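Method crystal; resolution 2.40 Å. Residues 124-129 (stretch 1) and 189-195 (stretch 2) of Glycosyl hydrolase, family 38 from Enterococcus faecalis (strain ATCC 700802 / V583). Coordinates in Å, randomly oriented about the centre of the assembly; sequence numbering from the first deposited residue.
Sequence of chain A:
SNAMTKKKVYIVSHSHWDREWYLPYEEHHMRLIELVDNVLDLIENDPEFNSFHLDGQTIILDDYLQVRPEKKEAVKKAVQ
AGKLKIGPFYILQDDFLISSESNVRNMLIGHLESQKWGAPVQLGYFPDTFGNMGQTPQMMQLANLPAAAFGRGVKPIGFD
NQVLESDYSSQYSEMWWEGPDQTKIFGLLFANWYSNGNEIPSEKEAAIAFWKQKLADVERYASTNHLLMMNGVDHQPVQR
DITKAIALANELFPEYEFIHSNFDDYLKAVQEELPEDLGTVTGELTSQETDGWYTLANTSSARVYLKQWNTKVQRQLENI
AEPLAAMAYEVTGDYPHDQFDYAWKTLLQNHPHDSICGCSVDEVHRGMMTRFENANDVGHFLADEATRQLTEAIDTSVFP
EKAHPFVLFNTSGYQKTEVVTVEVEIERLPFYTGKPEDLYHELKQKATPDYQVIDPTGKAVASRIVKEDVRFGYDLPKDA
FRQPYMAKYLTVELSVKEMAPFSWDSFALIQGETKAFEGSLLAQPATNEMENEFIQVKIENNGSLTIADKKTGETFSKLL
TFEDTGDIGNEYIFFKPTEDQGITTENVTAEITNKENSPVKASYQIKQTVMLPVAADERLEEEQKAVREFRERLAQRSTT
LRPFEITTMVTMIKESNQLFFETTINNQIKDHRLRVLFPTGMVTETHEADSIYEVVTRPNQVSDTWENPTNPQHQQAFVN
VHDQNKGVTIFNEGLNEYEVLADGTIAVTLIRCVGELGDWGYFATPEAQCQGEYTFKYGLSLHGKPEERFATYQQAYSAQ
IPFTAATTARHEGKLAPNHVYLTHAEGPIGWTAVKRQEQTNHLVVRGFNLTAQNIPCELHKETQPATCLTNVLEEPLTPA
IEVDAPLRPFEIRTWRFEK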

# COMPACT_ATOMS: atom_id res chain seq x y z
N GLY A 124 -6.92 19.91 -23.64
CA GLY A 124 -6.32 19.94 -22.32
C GLY A 124 -7.39 20.10 -21.26
O GLY A 124 -8.18 21.06 -21.31
N TYR A 125 -7.45 19.18 -20.30
CA TYR A 125 -8.54 19.12 -19.34
C TYR A 125 -7.99 19.43 -17.95
O TYR A 125 -7.35 18.59 -17.32
CB TYR A 125 -9.20 17.74 -19.39
CG TYR A 125 -10.64 17.71 -18.90
CD1 TYR A 125 -11.63 18.43 -19.54
CD2 TYR A 125 -11.00 16.93 -17.81
CE1 TYR A 125 -12.94 18.40 -19.10
CE2 TYR A 125 -12.31 16.88 -17.36
CZ TYR A 125 -13.27 17.62 -18.01
OH TYR A 125 -14.58 17.58 -17.57
N PHE A 126 -8.24 20.65 -17.48
CA PHE A 126 -7.84 21.09 -16.14
C PHE A 126 -9.04 21.67 -15.40
O PHE A 126 -9.04 22.83 -15.00
CB PHE A 126 -6.71 22.12 -16.22
CG PHE A 126 -5.53 21.67 -17.03
CD1 PHE A 126 -4.51 20.95 -16.43
CD2 PHE A 126 -5.44 21.98 -18.37
CE1 PHE A 126 -3.42 20.54 -17.17
CE2 PHE A 126 -4.35 21.57 -19.12
CZ PHE A 126 -3.34 20.85 -18.51
N PRO A 127 -10.09 20.86 -15.18
CA PRO A 127 -11.33 21.44 -14.64
C PRO A 127 -11.21 21.90 -13.20
O PRO A 127 -11.92 22.84 -12.80
CB PRO A 127 -12.33 20.28 -14.77
CG PRO A 127 -11.49 19.06 -14.67
CD PRO A 127 -10.17 19.40 -15.32
N ASP A 128 -10.34 21.29 -12.39
CA ASP A 128 -10.25 21.60 -10.97
C ASP A 128 -8.81 21.80 -10.51
O ASP A 128 -8.53 21.69 -9.31
CB ASP A 128 -10.93 20.51 -10.15
CG ASP A 128 -11.37 20.99 -8.79
OD1 ASP A 128 -11.61 22.21 -8.64
OD2 ASP A 128 -11.49 20.16 -7.86
N THR A 129 -7.89 22.08 -11.43
CA THR A 129 -6.48 22.21 -11.07
C THR A 129 -6.26 23.49 -10.26
O THR A 129 -6.70 24.57 -10.66
CB THR A 129 -5.61 22.22 -12.33
OG1 THR A 129 -5.94 21.09 -13.15
CG2 THR A 129 -4.14 22.14 -11.95
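Stretch 2, residues 189-195: LFANWYS

No hydrogen bond joins the two stretches, although a backbone carbonyl and a carboxylate of stretch 1 both meet aromatic rings of stretch 2. Pro127 O lies 3.3 Å from Tyr194 CE2, at the edge of that ring and near its plane; Asp128 OD1 lies 3.4 Å from Trp193 CZ2, again at a ring edge and near the plane. In both cases the oxygen faces the rim where aromatic C–H groups project, an electrostatically favourable placement that requires no conventional donor.

The backbones approach less closely than the side chains. Their nearest CA atoms, those of Pro127 and Tyr194, are 6.8 Å apart, and stretch 2 has no regular helix or strand that would define an axis, so the packing is best described residue by residue. Stretch 1 leaves a strand after Phe126 and continues as loop. Stretch 2 makes a type I beta turn from Phe190 to Trp193, closed by the hydrogen bond from Trp193 N to Phe190 O at 2.9 Å; a weak bond from Ala191 N to Leu189 O, also 2.9 Å, precedes it. Ala191 and Asn192, the central residues of the turn, have phi/psi of -65/-26° and -112/33° and make no contact with stretch 1. Contact comes instead from Phe190 at the start of the turn, Trp193 at its end and Tyr194 just beyond. Trp193 itself has a positive phi, 66°.

Pro127 is the centre of the contact, with 61 Å² of the 255 Å² buried in total over both sides. Its CA-to-CB bond points toward stretch 2, as do those of Phe190 and Tyr194, and its CB touches both rings: 4.0 Å to Phe190 CE2 and 3.7 Å to Tyr194 CD2. The apolar pyrrolidine thus packs against two aromatic side chains from residues four apart in sequence. Tyr125 extends this apolar patch. Its CA-to-CB bond points sideways, but with chi1 in the t well the end of the side chain comes nearer, bringing CE1 to 4.3 Å from Phe190 CZ, at the edge of the phenylalanine ring.

Asp128 meets the later residues of stretch 2. Besides the approach to Trp193, its CG is 3.6 Å from Tyr194 OH; both Asp128 OD1 and Tyr194 OH have hydrogen-bond partners elsewhere in the structure. Trp193 starts sideways too, its ring end reaching in so that CH2 stands 4.0 Å from Pro127 O.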

# COMPACT_ATOMS: atom_id res chain seq x y z
N LEU A 189 -12.95 28.50 -20.66
CA LEU A 189 -13.13 28.69 -19.23
C LEU A 189 -14.51 28.22 -18.80
O LEU A 189 -15.51 28.59 -19.43
CB LEU A 189 -12.93 30.16 -18.84
CG LEU A 189 -13.34 30.54 -17.42
CD1 LEU A 189 -12.42 29.88 -16.40
CD2 LEU A 189 -13.36 32.05 -17.25
N PHE A 190 -14.56 27.42 -17.74
CA PHE A 190 -15.83 27.08 -17.10
C PHE A 190 -16.23 28.26 -16.23
O PHE A 190 -16.07 28.27 -15.01
CB PHE A 190 -15.70 25.79 -16.28
CG PHE A 190 -15.27 24.60 -17.09
CD1 PHE A 190 -16.08 24.11 -18.11
CD2 PHE A 190 -14.08 23.95 -16.83
CE1 PHE A 190 -15.69 23.01 -18.85
CE2 PHE A 190 -13.69 22.85 -17.57
CZ PHE A 190 -14.50 22.38 -18.58
N ALA A 191 -16.76 29.30 -16.89
CA ALA A 191 -17.08 30.54 -16.20
C ALA A 191 -18.19 30.35 -15.18
O ALA A 191 -18.28 31.10 -14.20
CB ALA A 191 -17.47 31.63 -17.21
N ASN A 192 -19.05 29.35 -15.38
CA ASN A 192 -20.04 28.94 -14.40
C ASN A 192 -19.74 27.56 -13.84
O ASN A 192 -20.65 26.80 -13.52
CB ASN A 192 -21.45 28.98 -15.01
CG ASN A 192 -22.01 30.38 -15.08
OD1 ASN A 192 -22.56 30.89 -14.10
ND2 ASN A 192 -21.89 31.02 -16.24
N TRP A 193 -18.45 27.23 -13.73
CA TRP A 193 -17.96 25.96 -13.19
C TRP A 193 -18.35 24.79 -14.08
O TRP A 193 -19.20 24.93 -14.97
CB TRP A 193 -18.47 25.76 -11.76
CG TRP A 193 -17.59 24.88 -10.92
CD1 TRP A 193 -17.97 23.75 -10.25
CD2 TRP A 193 -16.19 25.04 -10.66
NE1 TRP A 193 -16.90 23.21 -9.58
CE2 TRP A 193 -15.79 23.98 -9.82
CE3 TRP A 193 -15.24 25.99 -11.06
CZ2 TRP A 193 -14.48 23.84 -9.37
CZ3 TRP A 193 -13.94 25.85 -10.61
CH2 TRP A 193 -13.57 24.78 -9.78
N TYR A 194 -17.72 23.63 -13.87
CA TYR A 194 -18.03 22.44 -14.66
C TYR A 194 -19.28 21.72 -14.18
O TYR A 194 -19.43 20.52 -14.43
CB TYR A 194 -16.83 21.49 -14.68
CG TYR A 194 -16.29 21.11 -13.31
CD1 TYR A 194 -16.94 20.17 -12.52
CD2 TYR A 194 -15.11 21.66 -12.83
CE1 TYR A 194 -16.44 19.81 -11.28
CE2 TYR A 194 -14.61 21.31 -11.60
CZ TYR A 194 -15.27 20.39 -10.82
OH TYR A 194 -14.77 20.04 -9.59
N SER A 195 -20.19 22.42 -13.50
CA SER A 195 -21.40 21.82 -12.97
C SER A 195 -22.65 22.63 -13.29
O SER A 195 -23.70 22.39 -12.68
CB SER A 195 -21.29 21.62 -11.46
OG SER A 195 -21.01 22.85 -10.81